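Local coordinates for cysteine desulfurase (Fervidobacterium islandicum, PDB 6A6E), which catalyses pyridoxal-5'-phosphate-dependent removal of sulfur from L-cysteine, leaving alanine and an enzyme-bound persulfide, probably to supply the Suf iron-sulfur cluster pathway, at residues 90-95 with 245-250; 105-110 with 138-143; 180-185 with 196-201; 382-387 with 394-399. All coordinates share one frame; numbering follows the deposited sequence.

Contact 1 of 4, residues 90-95 with 245-250; sequences LNASSE and VLYGKK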
loop_
_atom_site.group_PDB
_atom_site.type_symbol
_atom_site.label_atom_id
_atom_site.label_comp_id
_atom_site.label_asym_id
_atom_site.label_seq_id
_atom_site.Cartn_x
_atom_site.Cartn_y
_atom_site.Cartn_z
ATOM N N LEU A 90 -0.856 -20.840 2.615
ATOM C CA LEU A 90 0.071 -20.926 3.751
ATOM C C LEU A 90 -0.387 -21.959 4.816
ATOM O O LEU A 90 0.215 -22.094 5.855
ATOM C CB LEU A 90 0.185 -19.606 4.450
ATOM C CG LEU A 90 0.776 -18.436 3.602
ATOM C CD1 LEU A 90 0.804 -17.216 4.471
ATOM C CD2 LEU A 90 2.198 -18.655 3.076
ATOM N N ASN A 91 -1.518 -22.621 4.591
ATOM C CA ASN A 91 -2.176 -23.438 5.651
ATOM C C ASN A 91 -2.530 -22.673 6.909
ATOM O O ASN A 91 -2.310 -23.158 8.051
ATOM C CB ASN A 91 -1.316 -24.679 5.987
ATOM C CG ASN A 91 -2.112 -25.744 6.732
ATOM O OD1 ASN A 91 -3.299 -25.849 6.526
ATOM N ND2 ASN A 91 -1.468 -26.451 7.676
ATOM N N ALA A 92 -3.067 -21.467 6.729
ATOM C CA ALA A 92 -3.556 -20.661 7.847
ATOM C C ALA A 92 -5.014 -20.599 7.773
ATOM O O ALA A 92 -5.612 -20.986 6.761
ATOM C CB ALA A 92 -3.037 -19.221 7.843
ATOM N N SER A 93 -5.598 -20.030 8.812
ATOM C CA SER A 93 -6.999 -19.796 8.736
ATOM C C SER A 93 -7.176 -18.329 8.205
ATOM O O SER A 93 -6.239 -17.480 8.299
ATOM C CB SER A 93 -7.637 -20.148 10.081
ATOM O OG SER A 93 -8.107 -18.993 10.642
ATOM N N SER A 94 -8.292 -18.062 7.530
ATOM C CA SER A 94 -8.496 -16.741 6.896
ATOM C C SER A 94 -8.419 -15.559 7.867
ATOM O O SER A 94 -7.909 -14.525 7.463
ATOM C CB SER A 94 -9.807 -16.696 6.106
ATOM O OG SER A 94 -10.952 -16.700 6.951
ATOM N N GLU A 95 -8.820 -15.724 9.130
ATOM C CA GLU A 95 -8.751 -14.620 10.090
ATOM C C GLU A 95 -7.314 -14.339 10.597
ATOM O O GLU A 95 -7.103 -13.390 11.289
ATOM C CB GLU A 95 -9.769 -14.810 11.268
ATOM C CG GLU A 95 -9.242 -15.609 12.448
ATOM C CD GLU A 95 -10.359 -16.226 13.339
ATOM O OE1 GLU A 95 -10.873 -15.519 14.267
ATOM O OE2 GLU A 95 -10.691 -17.453 13.164
ATOM N N VAL A 245 1.399 -9.448 2.794
ATOM C CA VAL A 245 0.698 -10.315 3.702
ATOM C C VAL A 245 1.385 -10.383 5.014
ATOM O O VAL A 245 2.638 -10.482 5.109
ATOM C CB VAL A 245 0.596 -11.762 3.138
ATOM C CG1 VAL A 245 -0.003 -12.716 4.182
ATOM C CG2 VAL A 245 -0.270 -11.730 1.916
ATOM N N LEU A 246 0.573 -10.344 6.059
ATOM C CA LEU A 246 1.067 -10.665 7.420
ATOM C C LEU A 246 0.203 -11.768 7.944
ATOM O O LEU A 246 -1.052 -11.620 8.023
ATOM C CB LEU A 246 0.996 -9.475 8.346
ATOM C CG LEU A 246 1.129 -9.712 9.864
ATOM C CD1 LEU A 246 2.537 -9.979 10.169
ATOM C CD2 LEU A 246 0.814 -8.419 10.563
ATOM N N TYR A 247 0.864 -12.849 8.331
ATOM C CA TYR A 247 0.224 -13.997 8.978
ATOM C C TYR A 247 0.546 -13.889 10.417
ATOM O O TYR A 247 1.669 -13.601 10.738
ATOM C CB TYR A 247 0.746 -15.378 8.502
ATOM C CG TYR A 247 0.473 -16.524 9.507
ATOM C CD1 TYR A 247 -0.806 -17.110 9.661
ATOM C CD2 TYR A 247 1.469 -16.957 10.365
ATOM C CE1 TYR A 247 -1.018 -18.089 10.621
ATOM C CE2 TYR A 247 1.263 -17.960 11.320
ATOM C CZ TYR A 247 0.015 -18.520 11.416
ATOM O OH TYR A 247 -0.154 -19.482 12.357
ATOM N N GLY A 248 -0.420 -14.109 11.298
ATOM C CA GLY A 248 -0.119 -14.350 12.693
ATOM C C GLY A 248 -1.059 -15.353 13.324
ATOM O O GLY A 248 -2.264 -15.420 12.966
ATOM N N LYS A 249 -0.533 -16.098 14.303
ATOM C CA LYS A 249 -1.367 -16.954 15.160
ATOM C C LYS A 249 -2.521 -16.219 15.737
ATOM O O LYS A 249 -2.342 -15.175 16.343
ATOM C CB LYS A 249 -0.555 -17.537 16.326
ATOM C CG LYS A 249 0.429 -18.580 15.875
ATOM C CD LYS A 249 1.010 -19.354 17.063
ATOM C CE LYS A 249 1.895 -20.479 16.543
ATOM N NZ LYS A 249 2.897 -20.806 17.571
ATOM N N LYS A 250 -3.713 -16.764 15.543
ATOM C CA LYS A 250 -4.951 -16.124 16.000
ATOM C C LYS A 250 -4.873 -15.697 17.462
ATOM O O LYS A 250 -5.189 -14.557 17.839
ATOM C CB LYS A 250 -6.061 -17.120 15.808
ATOM C CG LYS A 250 -7.406 -16.647 16.286
ATOM C CD LYS A 250 -8.465 -17.656 15.925
ATOM C CE LYS A 250 -9.825 -17.193 16.427
ATOM N NZ LYS A 250 -10.087 -17.816 17.745
#
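Ala92 sets its methyl obliquely against the Tyr247 ring, where CB lies 3.6 Å from both CD1 and CE1 and so meets a ring bond rather than a single atom. Further back, Leu90 CD1 approaches Tyr247 CB at 4.4 Å, a looser apolar touch. At the other end of the contact the Glu95 carboxylate crosses the aliphatic end of Lys250 at a slant, Glu95 CD lying 3.3 Å from Lys250 CE and 3.5 Å from Lys250 CD. The two charges do not pair directly: Glu95 OE1 is 4.2 Å from Lys250 NZ, because the last torsion (chi4 -95°) bends the ammonium aside, and NZ makes its salt bridge with Glu254. A glutamine in place of Glu95 removes a second negative charge near Lys250 and would probably leave Glu254 to balance the ammonium without that help. Behind these side chains, the Glu96 carboxylate ties the two backbones, taking Ser93 N on OE1 and Lys250 N on OE2. The turn at 90-95 starts from a Schellman motif that ends helix 70-90, with Asn91 at positive phi, while Lys249 is the N-cap of helix 250-253. The backbone N of Lys249 lies 3.8 Å above one face of the Tyr247 ring, offset toward its rim. Strand 244-248 runs between antiparallel strands 97-100 and 229-233, and helix 222-225 packs on Ala92 and Tyr247.

Contact 2 of 4, residues 105-110 with 138-143; sequences MGINFL and VPWVRL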
loop_
_atom_site.group_PDB
_atom_site.type_symbol
_atom_site.label_atom_id
_atom_site.label_comp_id
_atom_site.label_asym_id
_atom_site.label_seq_id
_atom_site.Cartn_x
_atom_site.Cartn_y
_atom_site.Cartn_z
ATOM N N MET A 105 6.300 -3.014 5.540
ATOM C CA MET A 105 5.220 -2.562 6.441
ATOM C C MET A 105 4.920 -3.601 7.524
ATOM O O MET A 105 4.756 -3.273 8.692
ATOM C CB MET A 105 3.918 -2.223 5.676
ATOM C CG MET A 105 2.673 -2.169 6.600
ATOM S SD MET A 105 1.183 -1.481 5.843
ATOM C CE MET A 105 -0.124 -2.015 6.994
ATOM N N GLY A 106 4.783 -4.857 7.132
ATOM C CA GLY A 106 4.616 -5.957 8.090
ATOM C C GLY A 106 5.579 -5.995 9.252
ATOM O O GLY A 106 5.157 -6.120 10.388
ATOM N N ILE A 107 6.866 -5.843 8.993
ATOM C CA ILE A 107 7.853 -5.817 10.050
ATOM C C ILE A 107 7.641 -4.596 10.927
ATOM O O ILE A 107 7.728 -4.659 12.171
ATOM C CB ILE A 107 9.331 -5.885 9.556
ATOM C CG1 ILE A 107 9.644 -7.177 8.781
ATOM C CG2 ILE A 107 10.323 -5.798 10.720
ATOM C CD1 ILE A 107 9.653 -8.397 9.658
ATOM N N ASN A 108 7.425 -3.450 10.302
ATOM C CA ASN A 108 7.191 -2.242 11.105
ATOM C C ASN A 108 5.949 -2.403 12.001
ATOM O O ASN A 108 5.954 -1.949 13.152
ATOM C CB ASN A 108 7.057 -0.997 10.218
ATOM C CG ASN A 108 8.397 -0.459 9.765
ATOM O OD1 ASN A 108 8.996 0.393 10.454
ATOM N ND2 ASN A 108 8.911 -0.964 8.625
ATOM N N PHE A 109 4.898 -3.022 11.456
ATOM C CA PHE A 109 3.661 -3.294 12.158
ATOM C C PHE A 109 4.008 -4.102 13.441
ATOM O O PHE A 109 3.566 -3.768 14.565
ATOM C CB PHE A 109 2.746 -4.025 11.197
ATOM C CG PHE A 109 1.471 -4.591 11.763
ATOM C CD1 PHE A 109 1.434 -5.375 12.918
ATOM C CD2 PHE A 109 0.309 -4.482 11.014
ATOM C CE1 PHE A 109 0.249 -5.940 13.381
ATOM C CE2 PHE A 109 -0.885 -5.052 11.461
ATOM C CZ PHE A 109 -0.907 -5.761 12.668
ATOM N N LEU A 110 4.825 -5.129 13.289
ATOM C CA LEU A 110 5.147 -6.003 14.433
ATOM C C LEU A 110 5.938 -5.276 15.528
ATOM O O LEU A 110 5.591 -5.400 16.691
ATOM C CB LEU A 110 5.852 -7.275 13.957
ATOM C CG LEU A 110 4.932 -8.161 13.157
ATOM C CD1 LEU A 110 5.649 -9.350 12.574
ATOM C CD2 LEU A 110 3.796 -8.668 14.060
ATOM N N VAL A 138 16.613 -2.427 10.303
ATOM C CA VAL A 138 16.484 -1.028 10.663
ATOM C C VAL A 138 15.314 -0.738 11.577
ATOM O O VAL A 138 15.492 0.056 12.491
ATOM C CB VAL A 138 16.401 -0.111 9.437
ATOM C CG1 VAL A 138 16.388 1.356 9.859
ATOM C CG2 VAL A 138 17.583 -0.418 8.543
ATOM N N PRO A 139 14.141 -1.377 11.399
ATOM C CA PRO A 139 13.127 -1.006 12.380
ATOM C C PRO A 139 13.530 -1.342 13.835
ATOM O O PRO A 139 13.302 -0.553 14.738
ATOM C CB PRO A 139 11.889 -1.824 11.966
ATOM C CG PRO A 139 12.105 -2.252 10.565
ATOM C CD PRO A 139 13.610 -2.292 10.368
ATOM N N TRP A 140 14.099 -2.521 14.037
ATOM C CA TRP A 140 14.544 -2.961 15.352
ATOM C C TRP A 140 15.629 -2.024 15.913
ATOM O O TRP A 140 15.492 -1.530 16.995
ATOM C CB TRP A 140 15.067 -4.408 15.283
ATOM C CG TRP A 140 14.073 -5.406 14.733
ATOM C CD1 TRP A 140 14.161 -6.061 13.537
ATOM C CD2 TRP A 140 12.892 -5.899 15.361
ATOM N NE1 TRP A 140 13.065 -6.860 13.349
ATOM C CE2 TRP A 140 12.308 -6.822 14.484
ATOM C CE3 TRP A 140 12.268 -5.655 16.578
ATOM C CZ2 TRP A 140 11.110 -7.469 14.782
ATOM C CZ3 TRP A 140 11.132 -6.331 16.882
ATOM C CH2 TRP A 140 10.568 -7.221 15.990
ATOM N N VAL A 141 16.647 -1.718 15.123
ATOM C CA VAL A 141 17.769 -0.919 15.608
ATOM C C VAL A 141 17.310 0.504 15.879
ATOM O O VAL A 141 17.555 1.044 16.965
ATOM C CB VAL A 141 18.894 -0.913 14.597
ATOM C CG1 VAL A 141 19.939 0.123 14.932
ATOM C CG2 VAL A 141 19.461 -2.327 14.441
ATOM N N ARG A 142 16.559 1.115 14.966
ATOM C CA ARG A 142 16.067 2.459 15.230
ATOM C C ARG A 142 15.010 2.531 16.342
ATOM O O ARG A 142 15.072 3.406 17.225
ATOM C CB ARG A 142 15.485 3.126 13.985
ATOM C CG ARG A 142 15.061 4.600 14.231
ATOM C CD ARG A 142 16.260 5.451 14.673
ATOM N NE ARG A 142 15.959 6.859 14.712
ATOM C CZ ARG A 142 16.883 7.823 14.830
ATOM N NH1 ARG A 142 18.173 7.546 15.014
ATOM N NH2 ARG A 142 16.516 9.084 14.743
ATOM N N LEU A 143 14.015 1.657 16.312
ATOM C CA LEU A 143 13.025 1.740 17.344
ATOM C C LEU A 143 13.514 1.343 18.764
ATOM O O LEU A 143 12.888 1.793 19.762
ATOM C CB LEU A 143 11.711 1.077 16.994
ATOM C CG LEU A 143 10.891 1.729 15.860
ATOM C CD1 LEU A 143 9.822 0.752 15.436
ATOM C CD2 LEU A 143 10.287 3.042 16.262
#
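Segments 105-110 and 138-143 come nearest at Asn108 and Pro139, their CA atoms 6.2 Å apart, while the short axes approach to 9.8 Å and run in broadly the same direction at -34°. The helices they belong to, 103-116 and 138-147, are part of the large domain of the fold-type I pyridoxal-phosphate enzymes and lie against its seven-stranded sheet; helix 138-147 is the crossover between parallel strands 125-129 and 150-154. Ile107 feeds its CG2 branch into the angle between two partners, 4.0 Å from Pro139 CG and 3.9 Å from Trp140 NE1. That branch reaches out because it stands anti to the backbone N, with CG1 beside that nitrogen. Next to Ile107, the Asn108 amide crosses the proline ring at about a right angle, with OD1 3.9 Å from Pro139 CB and ND2 4.0 Å from Pro139 CG. The proline thus presents only carbon to the amide, and the polar work is done elsewhere: Asn108 ND2 is hydrogen-bonded to Thr104 O one turn back and to Tyr261 O of the second subunit. A leucine in place of Asn108 would probably leave that Tyr261 carbonyl across the dimer interface without its donor. Arg142, on the same helix as Pro139, adds a salt bridge to Glu257 of the second subunit. Inward, Ile107 and Trp140 both rest on Ile208 of strand 206-210. The indole nitrogen points back to the residues before the helix, NE1 being hydrogen-bonded to Asn136 OD1.

Contact 3 of 4, residues 180-185 with 196-201; sequences VSITGQ and ELIRET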
loop_
_atom_site.group_PDB
_atom_site.type_symbol
_atom_site.label_atom_id
_atom_site.label_comp_id
_atom_site.label_asym_id
_atom_site.label_seq_id
_atom_site.Cartn_x
_atom_site.Cartn_y
_atom_site.Cartn_z
ATOM N N VAL A 180 12.441 -13.214 18.444
ATOM C CA VAL A 180 13.434 -13.642 17.473
ATOM C C VAL A 180 12.824 -13.296 16.077
ATOM O O VAL A 180 11.705 -13.731 15.768
ATOM C CB VAL A 180 13.700 -15.162 17.552
ATOM C CG1 VAL A 180 14.615 -15.674 16.444
ATOM C CG2 VAL A 180 14.379 -15.522 18.868
ATOM N N SER A 181 13.526 -12.515 15.269
ATOM C CA SER A 181 13.069 -12.208 13.916
ATOM C C SER A 181 14.143 -12.585 12.965
ATOM O O SER A 181 15.217 -12.041 13.013
ATOM C CB SER A 181 12.735 -10.727 13.766
ATOM O OG SER A 181 11.991 -10.459 12.577
ATOM N N ILE A 182 13.858 -13.491 12.064
ATOM C CA ILE A 182 14.881 -13.942 11.199
ATOM C C ILE A 182 14.363 -14.153 9.794
ATOM O O ILE A 182 13.186 -14.476 9.632
ATOM C CB ILE A 182 15.484 -15.295 11.762
ATOM C CG1 ILE A 182 16.745 -15.657 10.962
ATOM C CG2 ILE A 182 14.465 -16.417 11.717
ATOM C CD1 ILE A 182 17.629 -16.684 11.630
ATOM N N THR A 183 15.258 -14.042 8.807
ATOM C CA THR A 183 14.909 -14.284 7.438
ATOM C C THR A 183 14.668 -15.772 7.196
ATOM O O THR A 183 15.274 -16.638 7.802
ATOM C CB THR A 183 15.994 -13.770 6.460
ATOM O OG1 THR A 183 15.529 -13.965 5.140
ATOM C CG2 THR A 183 17.366 -14.498 6.625
ATOM N N GLY A 184 13.692 -16.066 6.368
ATOM C CA GLY A 184 13.441 -17.410 5.942
ATOM C C GLY A 184 14.457 -17.805 4.876
ATOM O O GLY A 184 14.713 -19.012 4.659
ATOM N N GLN A 185 15.012 -16.812 4.178
ATOM C CA GLN A 185 16.076 -17.031 3.187
ATOM C C GLN A 185 16.713 -15.702 2.827
ATOM O O GLN A 185 15.982 -14.734 2.519
ATOM C CB GLN A 185 15.495 -17.632 1.901
ATOM C CG GLN A 185 16.506 -17.786 0.759
ATOM C CD GLN A 185 15.879 -18.263 -0.529
ATOM O OE1 GLN A 185 14.672 -18.259 -0.662
ATOM N NE2 GLN A 185 16.681 -18.711 -1.459
ATOM N N GLU A 196 12.628 -24.459 11.765
ATOM C CA GLU A 196 12.215 -25.368 12.883
ATOM C C GLU A 196 13.271 -25.517 13.977
ATOM O O GLU A 196 12.962 -25.484 15.168
ATOM C CB GLU A 196 11.778 -26.709 12.330
ATOM C CG GLU A 196 10.476 -26.535 11.567
ATOM C CD GLU A 196 9.793 -27.820 11.129
ATOM O OE1 GLU A 196 9.774 -28.779 11.902
ATOM O OE2 GLU A 196 9.219 -27.847 10.024
ATOM N N LEU A 197 14.533 -25.577 13.577
ATOM C CA LEU A 197 15.618 -25.620 14.571
ATOM C C LEU A 197 15.583 -24.319 15.378
ATOM O O LEU A 197 15.705 -24.326 16.606
ATOM C CB LEU A 197 16.942 -25.813 13.876
ATOM C CG LEU A 197 18.168 -25.637 14.777
ATOM C CD1 LEU A 197 18.255 -26.718 15.861
ATOM C CD2 LEU A 197 19.408 -25.589 13.894
ATOM N N ILE A 198 15.351 -23.185 14.700
ATOM C CA ILE A 198 15.230 -21.927 15.440
ATOM C C ILE A 198 14.028 -21.927 16.349
ATOM O O ILE A 198 14.105 -21.489 17.507
ATOM C CB ILE A 198 15.273 -20.686 14.480
ATOM C CG1 ILE A 198 16.630 -20.653 13.812
ATOM C CG2 ILE A 198 15.008 -19.369 15.238
ATOM C CD1 ILE A 198 16.651 -19.810 12.583
ATOM N N ARG A 199 12.908 -22.446 15.874
ATOM C CA ARG A 199 11.698 -22.429 16.685
ATOM C C ARG A 199 11.906 -23.233 18.001
ATOM O O ARG A 199 11.489 -22.775 19.081
ATOM C CB ARG A 199 10.586 -23.054 15.867
ATOM C CG ARG A 199 9.327 -23.485 16.615
ATOM C CD ARG A 199 8.478 -22.352 17.137
ATOM N NE ARG A 199 9.073 -21.491 18.162
ATOM C CZ ARG A 199 8.512 -20.353 18.593
ATOM N NH1 ARG A 199 7.360 -19.916 18.080
ATOM N NH2 ARG A 199 9.117 -19.598 19.502
ATOM N N GLU A 200 12.550 -24.401 17.907
ATOM C CA GLU A 200 12.841 -25.226 19.155
ATOM C C GLU A 200 13.926 -24.685 20.015
ATOM O O GLU A 200 13.832 -24.779 21.256
ATOM C CB GLU A 200 13.120 -26.698 18.843
ATOM C CG GLU A 200 12.114 -27.362 17.917
ATOM C CD GLU A 200 10.666 -27.233 18.381
ATOM O OE1 GLU A 200 10.449 -26.973 19.591
ATOM O OE2 GLU A 200 9.749 -27.384 17.523
ATOM N N THR A 201 14.955 -24.079 19.409
ATOM C CA THR A 201 16.016 -23.488 20.216
ATOM C C THR A 201 15.508 -22.298 21.041
ATOM O O THR A 201 15.933 -22.074 22.155
ATOM C CB THR A 201 17.154 -23.034 19.287
ATOM O OG1 THR A 201 17.555 -24.146 18.490
ATOM C CG2 THR A 201 18.304 -22.446 20.042
#
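Strand 179-183 runs alongside helix 195-201 at a distance, with no backbone bond between them, and the nearest CA atoms, those of Val180 and Ile198, stay 8.7 Å apart. Ile198 spans that gap with both of its branches. Its CG2, anti to the backbone N, lies 3.9 Å from Val180 CG1, whereas its other branch reaches the next strand residue that faces the helix: Ile198 CD1 and Ile182 CD1 meet tip to tip at 3.4 Å, tighter than usual for two methyls. Ile182 gets there with a fully extended side chain (chi1 -170°, chi2 163°). The two segments belong to a beta-alpha-beta crossover in which the chain leaves strand 179-183, returns through the helix and enters the parallel neighbour 206-210; Leu207 of that strand and Ile167 of helix 164-173 also pack on Ile198. Within the helix, Thr201 OG1 donates to Leu197 O at 2.6 Å, from above the carbonyl plane, and shares this acceptor with Thr201 N. At the end of the strand and just beyond it the chain enters the cofactor pocket, where Thr183 and Gln185 touch pyridoxal-5'-phosphate. There Thr183 OG1 donates to Gln185 O at 2.8 Å, almost perpendicular to the carbonyl plane, and Gln185 OE1 is hydrogen-bonded to His217 NE2.

Contact 4 of 4, residues 382-387 with 394-399; sequences GVLAKG and NSTVRA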
loop_
_atom_site.group_PDB
_atom_site.type_symbol
_atom_site.label_atom_id
_atom_site.label_comp_id
_atom_site.label_asym_id
_atom_site.label_seq_id
_atom_site.Cartn_x
_atom_site.Cartn_y
_atom_site.Cartn_z
ATOM N N GLY A 382 30.095 -5.961 5.443
ATOM C CA GLY A 382 31.261 -5.939 6.311
ATOM C C GLY A 382 31.705 -7.318 6.764
ATOM O O GLY A 382 32.884 -7.573 6.847
ATOM N N VAL A 383 30.746 -8.204 7.066
ATOM C CA VAL A 383 31.026 -9.608 7.303
ATOM C C VAL A 383 31.667 -10.272 6.095
ATOM O O VAL A 383 32.622 -11.013 6.240
ATOM C CB VAL A 383 29.728 -10.369 7.732
ATOM C CG1 VAL A 383 29.957 -11.871 7.898
ATOM C CG2 VAL A 383 29.155 -9.740 9.006
ATOM N N LEU A 384 31.159 -10.060 4.889
ATOM C CA LEU A 384 31.748 -10.733 3.712
ATOM C C LEU A 384 33.193 -10.247 3.374
ATOM O O LEU A 384 34.007 -10.996 2.810
ATOM C CB LEU A 384 30.866 -10.568 2.476
ATOM C CG LEU A 384 29.421 -11.059 2.580
ATOM C CD1 LEU A 384 28.681 -10.753 1.289
ATOM C CD2 LEU A 384 29.393 -12.542 2.831
ATOM N N ALA A 385 33.464 -9.000 3.706
ATOM C CA ALA A 385 34.743 -8.398 3.456
ATOM C C ALA A 385 35.835 -9.183 4.187
ATOM O O ALA A 385 36.846 -9.494 3.597
ATOM C CB ALA A 385 34.719 -6.953 3.904
ATOM N N LYS A 386 35.589 -9.578 5.437
ATOM C CA LYS A 386 36.574 -10.358 6.192
ATOM C C LYS A 386 36.953 -11.659 5.534
ATOM O O LYS A 386 38.104 -12.037 5.583
ATOM C CB LYS A 386 36.125 -10.616 7.617
ATOM C CG LYS A 386 35.969 -9.375 8.475
ATOM C CD LYS A 386 35.630 -9.816 9.899
ATOM C CE LYS A 386 34.626 -8.898 10.569
ATOM N NZ LYS A 386 35.181 -7.536 10.766
ATOM N N GLY A 387 36.031 -12.352 4.888
ATOM C CA GLY A 387 36.400 -13.573 4.175
ATOM C C GLY A 387 36.797 -13.442 2.726
ATOM O O GLY A 387 37.109 -14.436 2.086
ATOM N N ASN A 394 33.097 -3.983 -1.308
ATOM C CA ASN A 394 32.016 -3.605 -0.355
ATOM C C ASN A 394 30.612 -3.637 -0.929
ATOM O O ASN A 394 29.711 -2.942 -0.457
ATOM C CB ASN A 394 32.318 -2.263 0.295
ATOM C CG ASN A 394 33.540 -2.338 1.197
ATOM O OD1 ASN A 394 33.784 -3.349 1.887
ATOM N ND2 ASN A 394 34.332 -1.284 1.169
ATOM N N SER A 395 30.466 -4.515 -1.915
ATOM C CA SER A 395 29.273 -4.721 -2.672
ATOM C C SER A 395 29.488 -5.957 -3.488
ATOM O O SER A 395 30.620 -6.490 -3.529
ATOM C CB SER A 395 28.966 -3.540 -3.610
ATOM O OG SER A 395 30.123 -3.138 -4.300
ATOM N N THR A 396 28.410 -6.443 -4.128
ATOM C CA THR A 396 28.492 -7.637 -4.974
ATOM C C THR A 396 27.567 -7.510 -6.145
ATOM O O THR A 396 26.741 -6.616 -6.191
ATOM C CB THR A 396 28.125 -8.977 -4.235
ATOM O OG1 THR A 396 26.709 -9.171 -4.284
ATOM C CG2 THR A 396 28.617 -8.994 -2.784
ATOM N N VAL A 397 27.717 -8.439 -7.070
ATOM C CA VAL A 397 26.835 -8.614 -8.161
ATOM C C VAL A 397 25.894 -9.754 -7.699
ATOM O O VAL A 397 26.311 -10.648 -6.946
ATOM C CB VAL A 397 27.592 -9.041 -9.443
ATOM C CG1 VAL A 397 26.648 -9.214 -10.614
ATOM C CG2 VAL A 397 28.648 -8.012 -9.830
ATOM N N ARG A 398 24.671 -9.756 -8.205
ATOM C CA ARG A 398 23.698 -10.816 -7.847
ATOM C C ARG A 398 22.818 -11.187 -9.030
ATOM O O ARG A 398 22.262 -10.335 -9.712
ATOM C CB ARG A 398 22.895 -10.442 -6.605
ATOM C CG ARG A 398 22.010 -11.598 -6.104
ATOM C CD ARG A 398 20.908 -11.109 -5.137
ATOM N NE ARG A 398 20.014 -10.164 -5.801
ATOM C CZ ARG A 398 19.180 -9.359 -5.174
ATOM N NH1 ARG A 398 19.122 -9.400 -3.856
ATOM N NH2 ARG A 398 18.390 -8.526 -5.878
ATOM N N ALA A 399 22.817 -12.500 -9.312
ATOM C CA ALA A 399 21.954 -13.139 -10.288
ATOM C C ALA A 399 20.967 -14.062 -9.542
ATOM O O ALA A 399 21.352 -14.863 -8.718
ATOM C CB ALA A 399 22.739 -13.927 -11.330
#
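Of segment 382-387 in helix 378-387, Leu384 and Ala385 touch segment 394-399, where the chain turns back to enter strand 396-400 of the six-stranded mixed sheet, part of the small domain in this fold-type I family. Along the helix, Val383 faces elsewhere, packing on Gln130 and on Phe271 of the second subunit. Leu384 follows and directs its side chain at the start of the strand. With chi2 at 177° its CD1 continues straight outward, ending 4.4 Å from Thr396 CG2, while Leu384 CD2 stays 6.7 Å from that methyl. Ala385 is nearest to the turn: its CA is 6.7 Å from that of Asn394, and its CB lies 4.2 Å from Asn394 OD1. This is a loose van der Waals approach in which the amide oxygen, rather than the nitrogen, faces the methyl. Asn394 itself adopts positive phi (65°) as the chain turns into the strand, and Phe392 packs on Ala385 from the same connection. Further on, Gly387 N makes a weak bond to Leu384 O. In the neighbouring strand 368-373, Gly373 pairs with Thr396 by its backbone; the chain leads on from there to Cys376, which carries a persulfide. Thr396 divides its two branches: CG2 meets the leucine, and OG1 is hydrogen-bonded to His375 NE2, next to that cysteine.

Contacts 1, 2 and 3 gather round the seven-stranded sheet of the large domain, their centres 18 to 20 Å apart. Contact 2 links the other two: Phe109 CE1 packs at 3.8 Å on Leu246 CD2 of contact 1, and Trp140 CZ2 at 3.8 Å on Ser181 CB of contact 3. Along the chain, contacts 2 and 3 follow one another between the two segments of contact 1, so the sheet's late strand returns beside an early loop. Contact 4 comes last, on the six-stranded sheet, its centre 24 Å from that of contact 3 and 35 Å from that of contact 1. Contact 3 reaches the cofactor, while contact 4 adjoins the persulfide-bearing region.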